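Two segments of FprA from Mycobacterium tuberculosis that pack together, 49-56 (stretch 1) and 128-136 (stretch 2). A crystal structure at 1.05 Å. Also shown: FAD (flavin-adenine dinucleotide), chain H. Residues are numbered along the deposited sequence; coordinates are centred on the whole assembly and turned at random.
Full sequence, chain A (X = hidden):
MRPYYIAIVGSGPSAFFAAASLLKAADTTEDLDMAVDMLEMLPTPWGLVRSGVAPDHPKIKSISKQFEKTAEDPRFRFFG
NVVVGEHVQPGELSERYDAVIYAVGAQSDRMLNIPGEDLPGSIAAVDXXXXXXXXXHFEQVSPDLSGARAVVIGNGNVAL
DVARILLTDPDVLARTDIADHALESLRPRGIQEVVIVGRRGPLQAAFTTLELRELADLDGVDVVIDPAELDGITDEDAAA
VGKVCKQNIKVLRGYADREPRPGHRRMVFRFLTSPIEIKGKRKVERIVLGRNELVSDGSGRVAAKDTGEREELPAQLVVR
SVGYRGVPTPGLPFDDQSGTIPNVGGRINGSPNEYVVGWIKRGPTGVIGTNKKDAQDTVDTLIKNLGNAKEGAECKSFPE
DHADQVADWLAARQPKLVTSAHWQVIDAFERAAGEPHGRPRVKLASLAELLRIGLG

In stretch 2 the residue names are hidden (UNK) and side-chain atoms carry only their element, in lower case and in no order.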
ATOM      1  N   VAL A  49       4.630   0.774   4.977  1.00  8.19           N
ATOM      2  CA  VAL A  49       5.902   1.481   5.110  1.00  8.59           C
ATOM      3  C   VAL A  49       7.042   0.500   4.791  1.00  8.54           C
ATOM      4  O   VAL A  49       8.038   0.881   4.183  1.00  9.72           O
ATOM      5  CB  VAL A  49       6.049   2.130   6.488  1.00  9.10           C
ATOM      6  CG1 VAL A  49       7.449   2.633   6.757  1.00 10.63           C
ATOM      7  CG2 VAL A  49       5.045   3.244   6.656  1.00 10.59           C
ATOM      8  N   ARG A  50       6.926  -0.727   5.245  1.00  8.55           N
ATOM      9  CA  ARG A  50       7.861  -1.789   4.918  1.00  8.64           C
ATOM     10  C   ARG A  50       7.584  -2.431   3.567  1.00  8.79           C
ATOM     11  O   ARG A  50       8.502  -2.549   2.749  1.00  8.95           O
ATOM     12  CB  ARG A  50       7.844  -2.848   6.024  1.00  9.19           C
ATOM     13  CG  ARG A  50       8.709  -4.053   5.731  1.00  8.95           C
ATOM     14  CD  ARG A  50       8.616  -5.111   6.777  1.00 10.18           C
ATOM     15  NE  ARG A  50       9.160  -6.383   6.362  1.00 10.59           N
ATOM     16  CZ  ARG A  50      10.365  -6.876   6.697  1.00  9.22           C
ATOM     17  NH1 ARG A  50      11.194  -6.187   7.448  1.00  9.88           N
ATOM     18  NH2 ARG A  50      10.713  -8.071   6.280  1.00  9.41           N
ATOM     19  N   SER A  51       6.338  -2.825   3.297  1.00  8.21           N
ATOM     20  CA  SER A  51       6.071  -3.679   2.147  1.00  8.53           C
ATOM     21  C   SER A  51       5.581  -2.989   0.889  1.00  8.37           C
ATOM     22  O   SER A  51       5.467  -3.646  -0.133  1.00  8.90           O
ATOM     23  CB  SER A  51       5.093  -4.761   2.513  1.00  9.23           C
ATOM     24  OG  SER A  51       3.767  -4.271   2.655  1.00  9.06           O
ATOM     25  N   GLY A  52       5.280  -1.709   0.998  1.00  8.45           N
ATOM     26  CA  GLY A  52       4.722  -0.947  -0.104  1.00  8.36           C
ATOM     27  C   GLY A  52       5.669   0.083  -0.675  1.00  8.34           C
ATOM     28  O   GLY A  52       6.028   0.017  -1.834  1.00  8.41           O
ATOM     29  N   VAL A  53       6.105   1.004   0.169  1.00  8.59           N
ATOM     30  CA  VAL A  53       7.044   2.025  -0.220  1.00  8.64           C
ATOM     31  C   VAL A  53       8.185   1.362  -0.979  1.00  8.40           C
ATOM     32  O   VAL A  53       8.745   0.348  -0.547  1.00  8.45           O
ATOM     33  CB  VAL A  53       7.556   2.815   1.004  1.00  8.91           C
ATOM     34  CG1 VAL A  53       8.605   3.811   0.579  1.00  9.85           C
ATOM     35  CG2 VAL A  53       6.417   3.520   1.726  1.00  9.38           C
ATOM     36  N   ALA A  54       8.537   1.928  -2.122  1.00  8.26           N
ATOM     37  CA  ALA A  54       9.498   1.320  -2.996  1.00  8.27           C
ATOM     38  C   ALA A  54      10.882   1.223  -2.367  1.00  8.61           C
ATOM     39  O   ALA A  54      11.260   2.066  -1.558  1.00  8.68           O
ATOM     40  CB  ALA A  54       9.569   2.117  -4.277  1.00  8.57           C
ATOM     41  N   PRO A  55      11.653   0.218  -2.773  1.00  8.79           N
ATOM     42  CA  PRO A  55      12.996   0.051  -2.184  1.00  9.07           C
ATOM     43  C   PRO A  55      13.962   1.190  -2.532  1.00  9.40           C
ATOM     44  O   PRO A  55      14.942   1.369  -1.849  1.00 10.14           O
ATOM     45  CB  PRO A  55      13.434  -1.313  -2.713  1.00  9.74           C
ATOM     46  CG  PRO A  55      12.671  -1.485  -3.963  1.00  9.53           C
ATOM     47  CD  PRO A  55      11.298  -0.893  -3.672  1.00  8.97           C
ATOM     48  N   ASP A  56      13.677   1.922  -3.610  1.00  9.96           N
ATOM     49  CA  ASP A  56      14.443   3.117  -3.945  1.00 10.81           C
ATOM     50  C   ASP A  56      13.851   4.378  -3.342  1.00 11.47           C
ATOM     51  O   ASP A  56      14.255   5.486  -3.691  1.00 12.90           O
ATOM     52  CB  ASP A  56      14.652   3.238  -5.457  1.00 10.83           C
ATOM     53  CG  ASP A  56      13.373   3.431  -6.223  1.00 11.31           C
ATOM     54  OD1 ASP A  56      12.285   3.097  -5.684  1.00 11.23           O
ATOM     55  OD2 ASP A  56      13.410   3.890  -7.390  1.00 14.34           O
ATOM     56  N   UNK A 128       2.927  -7.419  -7.654  1.00  9.41           N
ATOM     57  CA  UNK A 128       4.275  -7.132  -8.090  1.00  9.03           C
ATOM     58  C   UNK A 128       5.090  -6.436  -7.013  1.00  8.49           C
ATOM     59  O   UNK A 128       6.222  -6.820  -6.738  1.00  8.54           O
ATOM     60  c   UNK A 128       5.596  -6.087  -9.975  1.00 10.19           C
ATOM     61  c   UNK A 128       7.605  -6.925 -10.982  1.00 11.97           C
ATOM     62  c   UNK A 128       6.339  -7.132 -10.444  1.00 11.33           C
ATOM     63  c   UNK A 128       7.369  -4.631 -10.626  1.00 10.21           C
ATOM     64  c   UNK A 128       6.114  -4.813 -10.086  1.00 10.19           C
ATOM     65  c   UNK A 128       8.090  -5.679 -11.045  1.00 11.68           C
ATOM     66  c   UNK A 128       4.235  -6.309  -9.385  1.00  9.61           C
ATOM     67  N   UNK A 129       4.507  -5.411  -6.415  1.00  8.40           N
ATOM     68  CA  UNK A 129       5.099  -4.686  -5.316  1.00  8.31           C
ATOM     69  C   UNK A 129       5.354  -5.605  -4.133  1.00  8.06           C
ATOM     70  O   UNK A 129       6.427  -5.597  -3.519  1.00  8.18           O
ATOM     71  c   UNK A 129       4.061  -2.478  -6.021  1.00  9.46           C
ATOM     72  c   UNK A 129       4.213  -3.506  -4.891  1.00  8.66           C
ATOM     73  c   UNK A 129       4.760  -2.842  -3.630  1.00  9.56           C
ATOM     74  N   UNK A 130       4.341  -6.379  -3.753  1.00  8.33           N
ATOM     75  CA  UNK A 130       4.540  -7.301  -2.660  1.00  8.32           C
ATOM     76  C   UNK A 130       5.718  -8.226  -2.924  1.00  8.35           C
ATOM     77  O   UNK A 130       6.514  -8.520  -2.043  1.00  8.83           O
ATOM     78  N   UNK A 131       5.804  -8.709  -4.158  1.00  8.42           N
ATOM     79  CA  UNK A 131       6.899  -9.583  -4.532  1.00  8.59           C
ATOM     80  C   UNK A 131       8.256  -8.872  -4.454  1.00  8.38           C
ATOM     81  O   UNK A 131       9.185  -9.390  -3.838  1.00  8.43           O
ATOM     82  n   UNK A 131       9.106 -12.694  -6.927  1.00 11.52           N
ATOM     83  c   UNK A 131       8.776  -9.432  -8.241  1.00 11.08           C
ATOM     84  c   UNK A 131      10.483 -11.614  -8.731  1.00 12.56           C
ATOM     85  c   UNK A 131       7.720 -10.983  -6.480  1.00  9.56           C
ATOM     86  c   UNK A 131       8.623 -10.588  -7.496  1.00 10.21           C
ATOM     87  c   UNK A 131      10.594 -10.441  -9.419  1.00 14.07           C
ATOM     88  c   UNK A 131       6.625 -10.154  -5.925  1.00  8.68           C
ATOM     89  c   UNK A 131       9.472 -11.676  -7.759  1.00 11.21           C
ATOM     90  c   UNK A 131       8.051 -12.262  -6.162  1.00 10.45           C
ATOM     91  c   UNK A 131       9.762  -9.373  -9.196  1.00 12.92           C
ATOM     92  N   UNK A 132       8.362  -7.682  -5.032  1.00  8.36           N
ATOM     93  CA  UNK A 132       9.660  -7.032  -5.009  1.00  8.46           C
ATOM     94  C   UNK A 132      10.045  -6.494  -3.636  1.00  8.65           C
ATOM     95  O   UNK A 132      11.218  -6.257  -3.386  1.00  9.32           O
ATOM     96  c   UNK A 132       8.503  -2.565  -5.234  1.00  8.65           C
ATOM     97  c   UNK A 132       7.822  -2.228  -6.377  1.00  9.03           C
ATOM     98  c   UNK A 132       9.155  -3.811  -5.129  1.00  8.86           C
ATOM     99  c   UNK A 132       9.108  -4.713  -6.151  1.00  8.46           C
ATOM    100  o   UNK A 132       7.196  -1.009  -6.548  1.00  9.38           O
ATOM    101  c   UNK A 132       9.871  -6.020  -6.129  1.00  8.52           C
ATOM    102  c   UNK A 132       7.762  -3.140  -7.396  1.00  9.30           C
ATOM    103  c   UNK A 132       8.386  -4.365  -7.281  1.00  8.95           C
ATOM    104  N   UNK A 133       9.059  -6.326  -2.762  1.00  8.31           N
ATOM    105  CA  UNK A 133       9.330  -5.892  -1.405  1.00  8.52           C
ATOM    106  C   UNK A 133       9.346  -7.029  -0.376  1.00  8.25           C
ATOM    107  O   UNK A 133       9.364  -6.771   0.821  1.00  8.60           O
ATOM    108  c   UNK A 133       8.876  -3.401  -1.352  1.00  8.65           C
ATOM    109  n   UNK A 133       7.946  -2.468  -1.451  1.00 10.18           N
ATOM    110  o   UNK A 133      10.092  -3.169  -1.503  1.00 10.00           O
ATOM    111  c   UNK A 133       8.396  -4.769  -0.963  1.00  8.45           C
ATOM    112  N   UNK A 134       9.387  -8.262  -0.848  1.00  8.37           N
ATOM    113  CA  UNK A 134       9.562  -9.432   0.022  1.00  8.67           C
ATOM    114  C   UNK A 134       8.421  -9.608   1.011  1.00  8.89           C
ATOM    115  O   UNK A 134       8.609 -10.132   2.106  1.00  8.97           O
ATOM    116  c   UNK A 134      10.901  -9.412   0.743  1.00  9.14           C
ATOM    117  N   UNK A 135       7.209  -9.222   0.626  1.00  8.76           N
ATOM    118  CA  UNK A 135       6.040  -9.521   1.439  1.00  8.55           C
ATOM    119  C   UNK A 135       5.790 -11.025   1.337  1.00  8.62           C
ATOM    120  O   UNK A 135       5.711 -11.560   0.241  1.00  8.91           O
ATOM    121  c   UNK A 135       4.848  -8.745   0.881  1.00  8.66           C
ATOM    122  c   UNK A 135       1.955  -9.790   2.754  1.00  8.57           C
ATOM    123  c   UNK A 135       3.608  -8.846   1.703  1.00  8.84           C
ATOM    124  n   UNK A 135       1.811  -8.478   2.900  1.00  9.13           N
ATOM    125  n   UNK A 135       3.017 -10.051   2.021  1.00  9.10           N
ATOM    126  c   UNK A 135       2.859  -7.869   2.265  1.00  9.60           C
ATOM    127  N   UNK A 136       5.682 -11.719   2.466  1.00  9.06           N
ATOM    128  CA  UNK A 136       5.607 -13.180   2.416  1.00  9.73           C
ATOM    129  C   UNK A 136       4.407 -13.740   1.682  1.00 10.68           C
ATOM    130  O   UNK A 136       4.488 -14.866   1.213  1.00 14.16           O
ATOM    131  c   UNK A 136       5.385 -12.401   4.639  1.00 13.02           C
ATOM    132  c   UNK A 136       5.609 -13.594   3.878  1.00 11.27           C
ATOM    133  c   UNK A 136       5.723 -11.198   3.841  1.00  9.45           C
TER
HETATM  134  PA  FAD H2457      -1.217  -0.491   5.754  1.00  8.02           P
HETATM  135  O1A FAD H2457      -1.543  -1.327   4.582  1.00  8.20           O
HETATM  136  O2A FAD H2457       0.045   0.289   5.781  1.00  7.84           O
HETATM  137  O5B FAD H2457      -1.205  -1.418   7.058  1.00  7.94           O
HETATM  138  C5B FAD H2457      -2.209  -2.425   7.229  1.00  7.87           C
HETATM  139  C4B FAD H2457      -1.621  -3.464   8.175  1.00  7.90           C
HETATM  140  O4B FAD H2457      -2.693  -4.308   8.589  1.00  8.01           O
HETATM  141  C3B FAD H2457      -0.563  -4.368   7.532  1.00  8.20           C
HETATM  142  O3B FAD H2457       0.591  -4.492   8.330  1.00  8.05           O
HETATM  143  C2B FAD H2457      -1.300  -5.670   7.358  1.00  8.02           C
HETATM  144  O2B FAD H2457      -0.497  -6.826   7.295  1.00  7.90           O
HETATM  145  C1B FAD H2457      -2.247  -5.650   8.564  1.00  7.97           C
HETATM  146  N9A FAD H2457      -3.413  -6.514   8.440  1.00  8.30           N
HETATM  147  C8A FAD H2457      -4.259  -6.586   7.367  1.00  8.30           C
HETATM  148  N7A FAD H2457      -5.240  -7.458   7.565  1.00  9.15           N
HETATM  149  C5A FAD H2457      -4.989  -7.996   8.812  0.50  8.27           C
HETATM  150  C6A FAD H2457      -5.666  -8.968   9.552  1.00  9.63           C
HETATM  151  N6A FAD H2457      -6.784  -9.557   9.155  1.00 10.73           N
HETATM  152  N1A FAD H2457      -5.157  -9.272  10.778  1.00  9.12           N
HETATM  153  C2A FAD H2457      -4.042  -8.631  11.221  1.00  8.79           C
HETATM  154  N3A FAD H2457      -3.350  -7.689  10.567  1.00  8.93           N
HETATM  155  C4A FAD H2457      -3.864  -7.406   9.366  0.50  8.33           C
HETATM  156  N1  FAD H2457       3.042   6.976   1.165  1.00 10.26           N
HETATM  157  C2  FAD H2457       4.034   7.899   1.317  1.00 10.74           C
HETATM  158  O2  FAD H2457       3.912   8.831   2.088  1.00 11.76           O
HETATM  159  N3  FAD H2457       5.184   7.775   0.554  1.00 11.52           N
HETATM  160  C4  FAD H2457       5.432   6.732  -0.290  1.00 10.61           C
HETATM  161  O4  FAD H2457       6.510   6.658  -0.922  1.00 12.30           O
HETATM  162  C4X FAD H2457       4.431   5.760  -0.401  0.50  9.92           C
HETATM  163  N5  FAD H2457       4.611   4.663  -1.213  1.00 10.25           N
HETATM  164  C5X FAD H2457       3.605   3.740  -1.343  0.50  9.73           C
HETATM  165  C6  FAD H2457       3.769   2.659  -2.173  1.00  9.61           C
HETATM  166  C7  FAD H2457       2.757   1.742  -2.397  1.00  9.98           C
HETATM  167  C7M FAD H2457       2.988   0.562  -3.301  1.00 10.88           C
HETATM  168  C8  FAD H2457       1.544   1.917  -1.720  1.00  9.28           C
HETATM  169  C8M FAD H2457       0.400   0.966  -1.941  1.00 10.11           C
HETATM  170  C9  FAD H2457       1.369   2.995  -0.855  1.00  9.60           C
HETATM  171  C9A FAD H2457       2.387   3.917  -0.654  1.00  9.46           C
HETATM  172  N10 FAD H2457       2.225   5.020   0.191  1.00  9.41           N
HETATM  173  C10 FAD H2457       3.247   5.924   0.338  1.00  9.50           C
HETATM  174  C1' FAD H2457       0.981   5.224   0.988  1.00  9.49           C
HETATM  175  C2' FAD H2457       1.062   4.519   2.340  1.00  9.15           C
HETATM  176  O2' FAD H2457       1.551   3.218   2.128  1.00  9.52           O
HETATM  177  C3' FAD H2457      -0.338   4.466   2.982  1.00  8.77           C
HETATM  178  O3' FAD H2457      -0.829   5.780   3.230  1.00  9.65           O
HETATM  179  C4' FAD H2457      -0.402   3.801   4.357  1.00  8.31           C
HETATM  180  O4' FAD H2457       0.524   2.723   4.460  1.00  8.62           O
HETATM  181  C5' FAD H2457      -1.818   3.300   4.643  1.00  8.25           C
HETATM  182  O5' FAD H2457      -1.801   2.899   6.018  1.00  7.96           O
HETATM  183  P   FAD H2457      -2.802   1.848   6.662  1.00  8.33           P
HETATM  184  O1P FAD H2457      -2.397   1.797   8.085  1.00  8.04           O
HETATM  185  O2P FAD H2457      -4.235   2.139   6.353  1.00  8.59           O
HETATM  186  O3P FAD H2457      -2.512   0.465   5.942  1.00  7.88           O
HETATM  187  O   HOH W   1       9.133 -10.031   4.816  1.00  8.80           O
HETATM  188  O   HOH W   2       6.605   0.485  -4.474  1.00  9.30           O

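Position 128 carries seven side-chain atoms, all carbon: one carbon, then a six-membered ring. It lies on the helix that enters the stretch and touches nothing on stretch 1. A plain six-carbon ring on one carbon is phenylalanine, F128.

Position 129 has three carbons, with the branch at CB. CB points toward stretch 1. One methyl lies 3.6 Å from G52 O, and that same methyl is 3.7 Å from S51 O. Three carbons branched at CB make this valine, V129. The methyl is CG1, and it also lies 3.9 Å from FAD C7M.

Position 130 has no side-chain atoms, so it is glycine, G130. It makes no contact with stretch 1.

Position 131 has ten side-chain atoms, nine carbons and one nitrogen. One carbon leads to fused five- and six-membered rings, with the nitrogen in the smaller ring. It is out of reach of stretch 1. The fused rings identify tryptophan, W131.

Position 132 has one carbon, then a ring of six carbons bearing one oxygen. CB points sideways, but the end of the side chain comes nearer to stretch 1. The oxygen on the ring makes this tyrosine, Y132. Its CE1 lies 3.6 Å from P55 CD, an apolar contact. Water 2 accepts a hydrogen bond from Y132 OH at 2.6 Å and donates one to G52 O at 2.7 Å, so the hydroxyl also reaches stretch 1 through a water.

Position 133 has four side-chain atoms: two carbons, the second carrying one oxygen and one nitrogen. It is the first residue after the helix to leave helical phi/psi, and its CB points toward stretch 1. The nitrogen sits among backbone oxygens and the oxygen lies near P55. A short chain ending in an amide is asparagine, N133. The amide orientation suits these neighbours: ND2 can donate to carbonyls. It gives a weak hydrogen bond to S51 O at 3.0 Å and another hydrogen bond to V53 O at 3.1 Å. N133 OD1 lies 3.4 Å from P55 CD.

Position 134 has a single side-chain carbon, so it is alanine, A134. A134 CB comes no nearer to stretch 1 than 5.7 Å, at R50 NH2. Its backbone does link across: water 1 donates to A134 O at 2.8 Å and accepts from R50 NH2 at 2.9 Å.

Position 135 has one carbon, then a five-membered ring of three carbons and two nitrogens. S51 OG lies at the ring edge, near its plane. The ring is an imidazole, so this is histidine, H135. Its CD2 is 3.7 Å from S51 OG.

Position 136 has three carbons that close a ring onto the backbone nitrogen. It makes no contact here and is proline, P136.

The contact centres on N133. Its amide nitrogen binds carbonyls where stretch 1 leaves its helix, so the link relies on backbone. V129 and Y132 pack alongside, and two waters add bridges.

Stretch 2, residues 128-136: FVGWYNAHP
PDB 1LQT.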